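Local structure of AvmM (7FE6) at residues D22-D27 against Y47-R52; A33-G38 against A185-G190; I41-F46 against A138-A143; Q89-A94 against C111-P116. The protein catalyses macrocyclization in alchivemycin A biosynthesis, by dehydration followed by a Michael-type addition. All blocks are in the same frame, centred on the assembly; numbering follows the deposited sequence.

Contact 1 of 4, residues D22-D27 against Y47-R52; sequences DNIVAD and YTNRGR
Val25 and Thr48 anchor a strand pairing in the antiparallel sheet, where strand 24-29, also backbone-bonded through Ile24 to Arg181, runs beside the last residues of strand 40-49 before the chain turns off at Arg50. Val25 N donates to Thr48 O at 3.2 Å, and Thr48 N returns a bond to Val25 O at 3.0 Å. Around this hydrogen-bonded pair, Ile24 with Asn49 and Ala26 with Tyr47 form the non-hydrogen-bonded ones. A further bond, from Arg50 N to Asn23 O at 2.8 Å, carries the pairing past the strand ends, although it is bent to 140° at the hydrogen. The face bearing Ile24, Ala26, Tyr47 and Asn49 lies against strand 153-162. On it, the CD1 tip of Ile24 comes to 3.4 Å from Asn49 OD1, the two side chains crossing at a slant. Asn49 has CG anti to its backbone N (chi1 -168°), and from there OD1 accepts from Gly51 N at 2.9 Å while ND2 donates to Tyr53 O and Leu130 O. Asn23 lays its CB 3.5 Å from Gly51 CA, beside this turn. On the face of Val25 and Thr48, Val25 CG2 touches Arg50 CG at 3.6 Å, the side chains at about a right angle, and Thr48 CG2 sits over one face of the guanidinium, near its rim. Arg50 NH1 continues to Leu182 O of the second subunit. An Asx turn thus ends an antiparallel pairing of a beta-sandwich, beside an arginine that lines the alchivemycin A pocket.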
loop_
_atom_site.group_PDB
_atom_site.type_symbol
_atom_site.label_atom_id
_atom_site.label_comp_id
_atom_site.label_asym_id
_atom_site.label_seq_id
_atom_site.Cartn_x
_atom_site.Cartn_y
_atom_site.Cartn_z
ATOM N N ASP A 22 -13.831 -7.601 -8.122
ATOM C CA ASP A 22 -13.007 -6.539 -7.523
ATOM C C ASP A 22 -13.150 -6.416 -6.015
ATOM O O ASP A 22 -12.334 -5.741 -5.390
ATOM C CB ASP A 22 -13.352 -5.179 -8.128
ATOM C CG ASP A 22 -12.815 -5.019 -9.531
ATOM O OD1 ASP A 22 -11.676 -5.483 -9.788
ATOM O OD2 ASP A 22 -13.535 -4.432 -10.371
ATOM N N ASN A 23 -14.160 -7.024 -5.411
ATOM C CA ASN A 23 -14.281 -6.944 -3.965
ATOM C C ASN A 23 -13.205 -7.758 -3.259
ATOM O O ASN A 23 -12.977 -7.547 -2.064
ATOM C CB ASN A 23 -15.669 -7.426 -3.534
ATOM C CG ASN A 23 -16.739 -6.354 -3.673
ATOM O OD1 ASN A 23 -16.457 -5.158 -3.587
ATOM N ND2 ASN A 23 -17.980 -6.786 -3.883
ATOM N N ILE A 24 -12.556 -8.682 -3.965
ATOM C CA ILE A 24 -11.462 -9.484 -3.428
ATOM C C ILE A 24 -10.179 -8.793 -3.880
ATOM O O ILE A 24 -9.737 -8.970 -5.024
ATOM C CB ILE A 24 -11.510 -10.936 -3.918
ATOM C CG1 ILE A 24 -12.931 -11.494 -3.867
ATOM C CG2 ILE A 24 -10.607 -11.794 -3.056
ATOM C CD1 ILE A 24 -13.574 -11.482 -2.467
ATOM N N VAL A 25 -9.583 -8.012 -2.979
ATOM C CA VAL A 25 -8.428 -7.176 -3.285
ATOM C C VAL A 25 -7.166 -7.803 -2.671
ATOM O O VAL A 25 -7.235 -8.735 -1.879
ATOM C CB VAL A 25 -8.645 -5.728 -2.787
ATOM C CG1 VAL A 25 -10.012 -5.224 -3.273
ATOM C CG2 VAL A 25 -8.575 -5.663 -1.262
ATOM N N ALA A 26 -5.999 -7.260 -3.021
ATOM C CA ALA A 26 -4.745 -7.747 -2.449
ATOM C C ALA A 26 -3.811 -6.585 -2.092
ATOM O O ALA A 26 -3.786 -5.554 -2.768
ATOM C CB ALA A 26 -4.040 -8.702 -3.404
ATOM N N ASP A 27 -3.000 -6.785 -1.047
ATOM C CA ASP A 27 -2.044 -5.779 -0.605
ATOM C C ASP A 27 -0.655 -6.385 -0.419
ATOM O O ASP A 27 -0.512 -7.547 -0.019
ATOM C CB ASP A 27 -2.481 -5.114 0.696
ATOM C CG ASP A 27 -3.794 -4.392 0.541
ATOM O OD1 ASP A 27 -3.882 -3.506 -0.330
ATOM O OD2 ASP A 27 -4.739 -4.685 1.299
ATOM N N TYR A 47 -4.769 -11.336 0.629
ATOM C CA TYR A 47 -5.994 -10.973 -0.067
ATOM C C TYR A 47 -7.144 -10.918 0.928
ATOM O O TYR A 47 -7.217 -11.738 1.849
ATOM C CB TYR A 47 -6.280 -11.925 -1.239
ATOM C CG TYR A 47 -6.415 -13.409 -0.932
ATOM C CD1 TYR A 47 -5.284 -14.242 -0.890
ATOM C CD2 TYR A 47 -7.678 -13.997 -0.759
ATOM C CE1 TYR A 47 -5.397 -15.616 -0.639
ATOM C CE2 TYR A 47 -7.808 -15.363 -0.508
ATOM C CZ TYR A 47 -6.657 -16.170 -0.451
ATOM O OH TYR A 47 -6.778 -17.512 -0.207
ATOM N N THR A 48 -8.022 -9.919 0.754
ATOM C CA THR A 48 -9.048 -9.569 1.730
ATOM C C THR A 48 -10.399 -9.483 1.041
ATOM O O THR A 48 -10.510 -8.914 -0.050
ATOM C CB THR A 48 -8.761 -8.226 2.410
ATOM O OG1 THR A 48 -7.497 -8.268 3.083
ATOM C CG2 THR A 48 -9.880 -7.859 3.412
ATOM N N ASN A 49 -11.426 -10.060 1.674
ATOM C CA ASN A 49 -12.777 -9.971 1.127
ATOM C C ASN A 49 -13.371 -8.638 1.570
ATOM O O ASN A 49 -13.838 -8.491 2.706
ATOM C CB ASN A 49 -13.646 -11.145 1.559
ATOM C CG ASN A 49 -14.950 -11.220 0.771
ATOM O OD1 ASN A 49 -15.338 -10.261 0.112
ATOM N ND2 ASN A 49 -15.625 -12.365 0.830
ATOM N N ARG A 50 -13.312 -7.650 0.675
ATOM C CA ARG A 50 -13.945 -6.360 0.874
ATOM C C ARG A 50 -15.409 -6.351 0.463
ATOM O O ARG A 50 -16.075 -5.334 0.640
ATOM C CB ARG A 50 -13.193 -5.308 0.077
ATOM C CG ARG A 50 -11.736 -5.197 0.427
ATOM C CD ARG A 50 -11.554 -4.454 1.741
ATOM N NE ARG A 50 -10.173 -4.083 2.005
ATOM C CZ ARG A 50 -9.662 -3.966 3.226
ATOM N NH1 ARG A 50 -10.419 -4.204 4.292
ATOM N NH2 ARG A 50 -8.388 -3.644 3.378
ATOM N N GLY A 51 -15.921 -7.453 -0.074
ATOM C CA GLY A 51 -17.318 -7.588 -0.424
ATOM C C GLY A 51 -18.097 -8.297 0.662
ATOM O O GLY A 51 -17.647 -8.424 1.806
ATOM N N ARG A 52 -19.280 -8.779 0.297
ATOM C CA ARG A 52 -20.121 -9.492 1.245
ATOM C C ARG A 52 -20.371 -10.956 0.902
ATOM O O ARG A 52 -20.873 -11.683 1.766
ATOM C CB ARG A 52 -21.466 -8.769 1.420
ATOM C CG ARG A 52 -21.319 -7.364 1.987
ATOM C CD ARG A 52 -22.551 -6.926 2.762
ATOM N NE ARG A 52 -22.198 -6.239 4.005
ATOM C CZ ARG A 52 -22.538 -6.653 5.225
ATOM N NH1 ARG A 52 -22.150 -5.953 6.288
ATOM N NH2 ARG A 52 -23.297 -7.737 5.381
#

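Contact 2 of 4, residues A33-G38 against A185-G190; sequences AVITPG and ASFRLG
Ile35 is gripped by the residues on both sides of its partner Leu189: its N donates to Arg188 O at 2.8 Å, nearly straight at 170°, and its O accepts from Gly190 N at 2.9 Å. One step earlier, Ala33 O takes Arg188 N at 2.9 Å. The side-chain branches of Ile35 then divide the work. CD1 lies over one face of the Phe187 ring, 4.1 Å from its centroid in a CH-pi contact, while CG2 meets Leu189 CD1 at 3.7 Å. Pro37 CG approaches that same methyl. Bonding of one residue to the two neighbours of its partner is the signature of parallel strands, and 34-35 beside 178-189 is the one parallel junction in a sheet otherwise antiparallel. Across the backbones from Ile35, Val34 CG2 packs 3.4 Å from Arg188 NH2, the two side chains lying side by side. The Arg188 chain turns about its CG-CD bond (chi3 -54°), which places NE, and all three guanidinium nitrogens have partners further out: NE forms a salt bridge with Glu42 of the third subunit, NH1 with Glu151, and NH2 donates to Glu191 O. Beyond Phe187, Ala153 and Ile155 of the adjoining strand touch the aromatic side chain.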
loop_
_atom_site.group_PDB
_atom_site.type_symbol
_atom_site.label_atom_id
_atom_site.label_comp_id
_atom_site.label_asym_id
_atom_site.label_seq_id
_atom_site.Cartn_x
_atom_site.Cartn_y
_atom_site.Cartn_z
ATOM N N ALA A 33 11.628 -1.590 -3.951
ATOM C CA ALA A 33 11.558 -1.027 -5.296
ATOM C C ALA A 33 12.767 -1.415 -6.149
ATOM O O ALA A 33 12.714 -1.274 -7.380
ATOM C CB ALA A 33 11.419 0.491 -5.228
ATOM N N VAL A 34 13.869 -1.845 -5.526
ATOM C CA VAL A 34 15.009 -2.409 -6.237
ATOM C C VAL A 34 15.387 -3.714 -5.552
ATOM O O VAL A 34 15.548 -3.757 -4.323
ATOM C CB VAL A 34 16.221 -1.452 -6.300
ATOM C CG1 VAL A 34 17.359 -2.132 -6.983
ATOM C CG2 VAL A 34 15.874 -0.148 -7.052
ATOM N N ILE A 35 15.496 -4.780 -6.340
ATOM C CA ILE A 35 15.903 -6.091 -5.856
ATOM C C ILE A 35 17.296 -6.396 -6.393
ATOM O O ILE A 35 17.552 -6.263 -7.597
ATOM C CB ILE A 35 14.892 -7.177 -6.267
ATOM C CG1 ILE A 35 13.576 -7.005 -5.477
ATOM C CG2 ILE A 35 15.505 -8.555 -6.094
ATOM C CD1 ILE A 35 12.419 -7.839 -5.945
ATOM N N THR A 36 18.193 -6.788 -5.509
ATOM C CA THR A 36 19.542 -7.113 -5.947
ATOM C C THR A 36 19.582 -8.532 -6.498
ATOM O O THR A 36 19.146 -9.463 -5.816
ATOM C CB THR A 36 20.537 -6.990 -4.800
ATOM O OG1 THR A 36 20.593 -5.632 -4.364
ATOM C CG2 THR A 36 21.932 -7.455 -5.232
ATOM N N PRO A 37 20.129 -8.741 -7.695
ATOM C CA PRO A 37 20.273 -10.104 -8.212
ATOM C C PRO A 37 21.028 -10.986 -7.235
ATOM O O PRO A 37 21.970 -10.541 -6.568
ATOM C CB PRO A 37 21.056 -9.906 -9.513
ATOM C CG PRO A 37 20.690 -8.567 -9.947
ATOM C CD PRO A 37 20.498 -7.740 -8.706
ATOM N N GLY A 38 20.543 -12.226 -7.095
ATOM C CA GLY A 38 21.170 -13.218 -6.259
ATOM C C GLY A 38 20.745 -13.157 -4.816
ATOM O O GLY A 38 20.926 -14.138 -4.087
ATOM N N ALA A 185 3.160 -4.451 -7.833
ATOM C CA ALA A 185 4.318 -3.873 -7.167
ATOM C C ALA A 185 5.398 -3.765 -8.232
ATOM O O ALA A 185 5.886 -4.793 -8.718
ATOM C CB ALA A 185 4.764 -4.734 -5.988
ATOM N N SER A 186 5.739 -2.533 -8.626
ATOM C CA SER A 186 6.770 -2.310 -9.637
ATOM C C SER A 186 8.140 -2.211 -8.996
ATOM O O SER A 186 8.305 -1.623 -7.934
ATOM C CB SER A 186 6.500 -1.039 -10.433
ATOM O OG SER A 186 5.317 -1.167 -11.189
ATOM N N PHE A 187 9.135 -2.759 -9.662
ATOM C CA PHE A 187 10.469 -2.767 -9.090
ATOM C C PHE A 187 11.465 -2.819 -10.232
ATOM O O PHE A 187 11.087 -2.908 -11.400
ATOM C CB PHE A 187 10.639 -3.947 -8.113
ATOM C CG PHE A 187 10.623 -5.299 -8.778
ATOM C CD1 PHE A 187 9.426 -5.916 -9.094
ATOM C CD2 PHE A 187 11.819 -5.970 -9.057
ATOM C CE1 PHE A 187 9.416 -7.172 -9.704
ATOM C CE2 PHE A 187 11.823 -7.203 -9.663
ATOM C CZ PHE A 187 10.620 -7.817 -9.987
ATOM N N ARG A 188 12.735 -2.658 -9.895
ATOM C CA ARG A 188 13.830 -2.979 -10.789
ATOM C C ARG A 188 14.620 -4.131 -10.189
ATOM O O ARG A 188 14.753 -4.239 -8.963
ATOM C CB ARG A 188 14.741 -1.777 -11.009
ATOM C CG ARG A 188 14.137 -0.677 -11.857
ATOM C CD ARG A 188 15.215 0.298 -12.267
ATOM N NE ARG A 188 15.955 0.801 -11.110
ATOM C CZ ARG A 188 17.180 0.401 -10.759
ATOM N NH1 ARG A 188 17.823 -0.515 -11.483
ATOM N NH2 ARG A 188 17.767 0.918 -9.686
ATOM N N LEU A 189 15.160 -4.980 -11.054
ATOM C CA LEU A 189 16.062 -6.054 -10.642
ATOM C C LEU A 189 17.454 -5.658 -11.117
ATOM O O LEU A 189 17.773 -5.792 -12.302
ATOM C CB LEU A 189 15.622 -7.386 -11.233
ATOM C CG LEU A 189 16.493 -8.627 -11.023
ATOM C CD1 LEU A 189 16.678 -8.933 -9.538
ATOM C CD2 LEU A 189 15.941 -9.837 -11.810
ATOM N N GLY A 190 18.282 -5.176 -10.191
ATOM C CA GLY A 190 19.593 -4.652 -10.539
ATOM C C GLY A 190 20.288 -3.861 -9.447
ATOM O O GLY A 190 20.185 -4.202 -8.258
#

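Contact 3 of 4, residues I41-F46 against A138-A143; sequences IEFSVF and AHVRLA
Ala138 sits opposite Val45 and exchanges two backbone bonds with it: Ala138 N to Val45 O at 2.7 Å and Val45 N to Ala138 O. His139 follows on the other face, beside Ser44. Its ND1 shares water 1 with Glu42 OE2, 2.9 Å from each atom, while its NE2 is hydrogen-bonded to His152 ND1 of the second subunit, the rings about perpendicular. Val140 returns to the face of Ala138 and makes two backbone bonds with Phe43. Its CB stands over one face of the Phe43 ring, 3.8 Å from the centroid, and its CG2 touches Val45 CG1 at 3.8 Å. Phe43 CG lies between the backbone N and the carbonyl carbon (chi1 61°), and the ring runs alongside Val140. Arg141 lies side by side with Glu42. NE donates to OE1 at 2.9 Å and 162°, in the guanidinium plane but from above the carboxylate plane, forming a salt bridge; OE2 forms another with Arg188 NE of the second subunit. Leu142 closes with paired bonds to Ile41, its CB 4.3 Å from Phe43 CE1. These inner antiparallel strands turn Val45, Ala138 and Leu142 to strand 57-66 inside the sandwich and Glu42, Ser44 and His139 to a subunit interface.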
loop_
_atom_site.group_PDB
_atom_site.type_symbol
_atom_site.label_atom_id
_atom_site.label_comp_id
_atom_site.label_asym_id
_atom_site.label_seq_id
_atom_site.Cartn_x
_atom_site.Cartn_y
_atom_site.Cartn_z
ATOM N N ILE A 41 14.918 -11.755 -0.705
ATOM C CA ILE A 41 14.049 -10.847 0.018
ATOM C C ILE A 41 12.844 -11.630 0.519
ATOM O O ILE A 41 12.428 -12.637 -0.074
ATOM C CB ILE A 41 13.597 -9.669 -0.861
ATOM C CG1 ILE A 41 12.687 -10.193 -1.971
ATOM C CG2 ILE A 41 14.830 -8.903 -1.405
ATOM C CD1 ILE A 41 11.822 -9.179 -2.593
ATOM N N GLU A 42 12.275 -11.151 1.619
ATOM C CA GLU A 42 11.011 -11.645 2.134
ATOM C C GLU A 42 10.032 -10.487 2.146
ATOM O O GLU A 42 10.370 -9.400 2.606
ATOM C CB GLU A 42 11.164 -12.209 3.547
ATOM C CG GLU A 42 9.857 -12.756 4.147
ATOM C CD GLU A 42 10.088 -13.646 5.374
ATOM O OE1 GLU A 42 11.220 -14.189 5.535
ATOM O OE2 GLU A 42 9.118 -13.806 6.176
ATOM N N PHE A 43 8.833 -10.715 1.632
ATOM C CA PHE A 43 7.732 -9.767 1.723
ATOM C C PHE A 43 6.468 -10.542 2.078
ATOM O O PHE A 43 6.478 -11.767 2.214
ATOM C CB PHE A 43 7.545 -8.953 0.430
ATOM C CG PHE A 43 7.219 -9.789 -0.780
ATOM C CD1 PHE A 43 8.234 -10.318 -1.573
ATOM C CD2 PHE A 43 5.897 -10.079 -1.112
ATOM C CE1 PHE A 43 7.938 -11.095 -2.679
ATOM C CE2 PHE A 43 5.600 -10.842 -2.221
ATOM C CZ PHE A 43 6.634 -11.359 -3.006
ATOM N N SER A 44 5.386 -9.816 2.306
ATOM C CA SER A 44 4.118 -10.452 2.561
ATOM C C SER A 44 3.094 -9.882 1.595
ATOM O O SER A 44 3.243 -8.780 1.064
ATOM C CB SER A 44 3.663 -10.319 4.032
ATOM O OG SER A 44 3.119 -9.052 4.343
ATOM N N VAL A 45 2.087 -10.692 1.313
ATOM C CA VAL A 45 0.997 -10.308 0.435
ATOM C C VAL A 45 -0.241 -11.014 0.971
ATOM O O VAL A 45 -0.162 -12.152 1.447
ATOM C CB VAL A 45 1.322 -10.659 -1.046
ATOM C CG1 VAL A 45 1.845 -12.101 -1.180
ATOM C CG2 VAL A 45 0.123 -10.423 -1.985
ATOM N N PHE A 46 -1.380 -10.339 0.925
ATOM C CA PHE A 46 -2.566 -10.898 1.543
ATOM C C PHE A 46 -3.780 -10.458 0.742
ATOM O O PHE A 46 -3.811 -9.345 0.214
ATOM C CB PHE A 46 -2.695 -10.486 3.024
ATOM C CG PHE A 46 -2.163 -9.094 3.350
ATOM C CD1 PHE A 46 -0.805 -8.884 3.563
ATOM C CD2 PHE A 46 -3.040 -8.016 3.497
ATOM C CE1 PHE A 46 -0.313 -7.621 3.861
ATOM C CE2 PHE A 46 -2.566 -6.739 3.804
ATOM C CZ PHE A 46 -1.195 -6.536 3.997
ATOM N N ALA A 138 0.116 -14.690 2.364
ATOM C CA ALA A 138 1.289 -15.465 2.008
ATOM C C ALA A 138 2.497 -14.651 2.432
ATOM O O ALA A 138 2.620 -13.476 2.060
ATOM C CB ALA A 138 1.331 -15.779 0.508
ATOM N N HIS A 139 3.359 -15.246 3.242
ATOM C CA HIS A 139 4.700 -14.713 3.432
ATOM C C HIS A 139 5.573 -15.307 2.324
ATOM O O HIS A 139 5.503 -16.510 2.063
ATOM C CB HIS A 139 5.226 -15.088 4.818
ATOM C CG HIS A 139 4.398 -14.562 5.952
ATOM N ND1 HIS A 139 4.734 -13.419 6.654
ATOM C CD2 HIS A 139 3.232 -15.008 6.488
ATOM C CE1 HIS A 139 3.824 -13.200 7.590
ATOM N NE2 HIS A 139 2.904 -14.151 7.513
ATOM N N VAL A 140 6.356 -14.478 1.639
ATOM C CA VAL A 140 7.000 -14.917 0.402
ATOM C C VAL A 140 8.496 -14.621 0.455
ATOM O O VAL A 140 8.899 -13.482 0.710
ATOM C CB VAL A 140 6.381 -14.234 -0.831
ATOM C CG1 VAL A 140 6.972 -14.826 -2.081
ATOM C CG2 VAL A 140 4.910 -14.365 -0.838
ATOM N N ARG A 141 9.315 -15.627 0.151
ATOM C CA ARG A 141 10.754 -15.457 0.029
ATOM C C ARG A 141 11.150 -15.650 -1.430
ATOM O O ARG A 141 10.875 -16.708 -2.029
ATOM C CB ARG A 141 11.507 -16.424 0.937
ATOM C CG ARG A 141 11.453 -16.067 2.404
ATOM C CD ARG A 141 11.910 -17.227 3.295
ATOM N NE ARG A 141 11.852 -16.874 4.701
ATOM C CZ ARG A 141 11.836 -17.742 5.710
ATOM N NH1 ARG A 141 11.855 -19.056 5.489
ATOM N NH2 ARG A 141 11.764 -17.291 6.961
ATOM N N LEU A 142 11.824 -14.638 -1.985
ATOM C CA LEU A 142 12.068 -14.552 -3.413
ATOM C C LEU A 142 13.513 -14.165 -3.652
ATOM O O LEU A 142 14.064 -13.306 -2.953
ATOM C CB LEU A 142 11.156 -13.527 -4.070
ATOM C CG LEU A 142 11.347 -13.292 -5.562
ATOM C CD1 LEU A 142 11.128 -14.578 -6.336
ATOM C CD2 LEU A 142 10.401 -12.209 -6.032
ATOM N N ALA A 143 14.121 -14.826 -4.635
ATOM C CA ALA A 143 15.486 -14.549 -5.046
ATOM C C ALA A 143 15.595 -14.833 -6.534
ATOM O O ALA A 143 15.202 -15.911 -6.990
ATOM C CB ALA A 143 16.487 -15.402 -4.249
HETATM O O HOH W 1 6.990 -11.781 6.007
#

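Contact 4 of 4, residues Q89-A94 against C111-P116; sequences QEQDPA and CQLSGP
Gln91 spans the distance to strand 107-113 with its side chain, for at this point the backbones do not pair. Its CG is anti to the backbone N (chi1 -164°), and a bend at the next bond (chi2 -74°) sets CD near Cys111. From there NE2 donates to Gln112 O at 3.0 Å, almost straight at 166°, with the acceptor in the plane of the Gln91 amide. The other end of that amide is fixed as well, since OE1 accepts from Arg74 NE, and together the two bonds would limit rotation of the group. Its apolar part packs in turn: CG meets Leu113 CD1 at 4.0 Å, the side chains crossing at about a right angle. Cys111 CB lies 4.0 Å from the amide nitrogen NE2 of Gln91. Gln112 O is gripped twice, for water 2 donates to it at 2.9 Å while accepting from Asp92 N at 3.0 Å, adding a solvent link between the segments. Each segment also has bracing of its own. Asp92 OD1 accepts from Ala94 N at 3.0 Å, an Asx turn that shapes the chain just after Gln91, and its OD2 pairs with Lys95. The Gln112 chain is extended to CD; OE1 accepts from Ser114 OG at 2.7 Å, and NE2 donates to Gly173 O. In the backbone, Gln91 bonds to Leu79 in one sheet and Leu113 to Leu60 in the other. A buried glutamine and a water therefore tie the loop after outer strand 89-90 to outer strand 107-113 of the facing sheet, along one edge of the beta-sandwich.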
loop_
_atom_site.group_PDB
_atom_site.type_symbol
_atom_site.label_atom_id
_atom_site.label_comp_id
_atom_site.label_asym_id
_atom_site.label_seq_id
_atom_site.Cartn_x
_atom_site.Cartn_y
_atom_site.Cartn_z
ATOM N N GLN A 89 6.914 -23.587 2.480
ATOM C CA GLN A 89 7.058 -24.602 1.441
ATOM C C GLN A 89 7.656 -23.938 0.217
ATOM O O GLN A 89 7.596 -22.715 0.052
ATOM C CB GLN A 89 5.730 -25.261 1.055
ATOM C CG GLN A 89 4.712 -24.221 0.619
ATOM C CD GLN A 89 3.383 -24.794 0.270
ATOM O OE1 GLN A 89 3.283 -25.718 -0.533
ATOM N NE2 GLN A 89 2.345 -24.249 0.858
ATOM N N GLU A 90 8.250 -24.764 -0.631
ATOM C CA GLU A 90 8.741 -24.279 -1.906
ATOM C C GLU A 90 7.597 -24.265 -2.903
ATOM O O GLU A 90 6.841 -25.234 -3.003
ATOM C CB GLU A 90 9.866 -25.155 -2.425
ATOM C CG GLU A 90 10.571 -24.492 -3.562
ATOM C CD GLU A 90 11.772 -25.275 -4.034
ATOM O OE1 GLU A 90 11.907 -26.464 -3.623
ATOM O OE2 GLU A 90 12.579 -24.687 -4.801
ATOM N N GLN A 91 7.453 -23.160 -3.620
ATOM C CA GLN A 91 6.417 -23.090 -4.636
ATOM C C GLN A 91 6.682 -24.153 -5.702
ATOM O O GLN A 91 7.828 -24.406 -6.076
ATOM C CB GLN A 91 6.372 -21.689 -5.249
ATOM C CG GLN A 91 5.096 -21.384 -6.023
ATOM C CD GLN A 91 5.053 -22.092 -7.369
ATOM O OE1 GLN A 91 6.100 -22.399 -7.955
ATOM N NE2 GLN A 91 3.840 -22.361 -7.869
ATOM N N ASP A 92 5.604 -24.780 -6.176
ATOM C CA ASP A 92 5.668 -25.929 -7.079
ATOM C C ASP A 92 5.759 -25.463 -8.533
ATOM O O ASP A 92 4.811 -24.843 -9.033
ATOM C CB ASP A 92 4.435 -26.792 -6.860
ATOM C CG ASP A 92 4.482 -28.120 -7.598
ATOM O OD1 ASP A 92 5.329 -28.318 -8.508
ATOM O OD2 ASP A 92 3.675 -29.003 -7.206
ATOM N N PRO A 93 6.850 -25.748 -9.251
ATOM C CA PRO A 93 6.929 -25.289 -10.653
ATOM C C PRO A 93 5.782 -25.812 -11.500
ATOM O O PRO A 93 5.363 -25.140 -12.453
ATOM C CB PRO A 93 8.282 -25.834 -11.139
ATOM C CG PRO A 93 9.046 -26.168 -9.905
ATOM C CD PRO A 93 8.030 -26.537 -8.855
ATOM N N ALA A 94 5.290 -27.019 -11.189
ATOM C CA ALA A 94 4.133 -27.594 -11.867
ATOM C C ALA A 94 2.829 -26.866 -11.545
ATOM O O ALA A 94 1.870 -26.981 -12.315
ATOM C CB ALA A 94 3.996 -29.070 -11.503
ATOM N N CYS A 111 2.419 -17.893 -10.915
ATOM C CA CYS A 111 2.694 -18.915 -9.912
ATOM C C CYS A 111 1.560 -19.037 -8.905
ATOM O O CYS A 111 1.085 -18.031 -8.362
ATOM C CB CYS A 111 3.992 -18.614 -9.169
ATOM S SG CYS A 111 5.379 -18.525 -10.241
ATOM N N GLN A 112 1.177 -20.270 -8.615
ATOM C CA GLN A 112 0.161 -20.534 -7.611
ATOM C C GLN A 112 0.800 -20.633 -6.227
ATOM O O GLN A 112 1.715 -21.430 -6.011
ATOM C CB GLN A 112 -0.608 -21.810 -7.955
ATOM C CG GLN A 112 -1.837 -22.035 -7.093
ATOM C CD GLN A 112 -2.603 -23.308 -7.459
ATOM O OE1 GLN A 112 -3.328 -23.864 -6.633
ATOM N NE2 GLN A 112 -2.483 -23.740 -8.711
ATOM N N LEU A 113 0.284 -19.838 -5.292
ATOM C CA LEU A 113 0.684 -19.855 -3.884
ATOM C C LEU A 113 -0.519 -20.168 -2.991
ATOM O O LEU A 113 -0.785 -19.429 -2.032
ATOM C CB LEU A 113 1.285 -18.494 -3.481
ATOM C CG LEU A 113 2.746 -18.202 -3.838
ATOM C CD1 LEU A 113 2.951 -18.124 -5.354
ATOM C CD2 LEU A 113 3.174 -16.894 -3.190
ATOM N N SER A 114 -1.210 -21.291 -3.255
ATOM C CA SER A 114 -2.445 -21.621 -2.560
ATOM C C SER A 114 -2.141 -22.573 -1.410
ATOM O O SER A 114 -1.005 -23.007 -1.206
ATOM C CB SER A 114 -3.461 -22.279 -3.499
ATOM O OG SER A 114 -3.031 -23.583 -3.943
ATOM N N GLY A 115 -3.172 -22.886 -0.636
ATOM C CA GLY A 115 -3.058 -23.901 0.383
ATOM C C GLY A 115 -3.679 -23.495 1.700
ATOM O O GLY A 115 -4.016 -22.326 1.924
ATOM N N PRO A 116 -3.825 -24.467 2.604
ATOM C CA PRO A 116 -4.395 -24.180 3.928
ATOM C C PRO A 116 -3.553 -23.165 4.688
ATOM O O PRO A 116 -2.327 -23.091 4.532
ATOM C CB PRO A 116 -4.373 -25.540 4.629
ATOM C CG PRO A 116 -4.184 -26.545 3.535
ATOM C CD PRO A 116 -3.466 -25.885 2.431
HETATM O O HOH W 2 2.889 -23.957 -5.207
#

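In the fold
Of the strands in these contacts, 24-29 comes first from the N terminus, and contact 1 closes a short loop by bringing 47-52 back beside 22-27. Residues 33-38 and 41-46 lie inside that loop but find their partners much later, so contacts 2 and 3 both cross contact 1. Contact 4 closes locally between 89-94 and 111-116, nested within the loop of contact 3, which is itself nested within that of contact 2. Contacts 1 and 3 share strand 40-49 in one sheet and meet where Asp27 N approaches Phe46 O. Contact 2 borders the other sheet, and contact 4 bridges the two, its Leu113 packing on Val140 of contact 3.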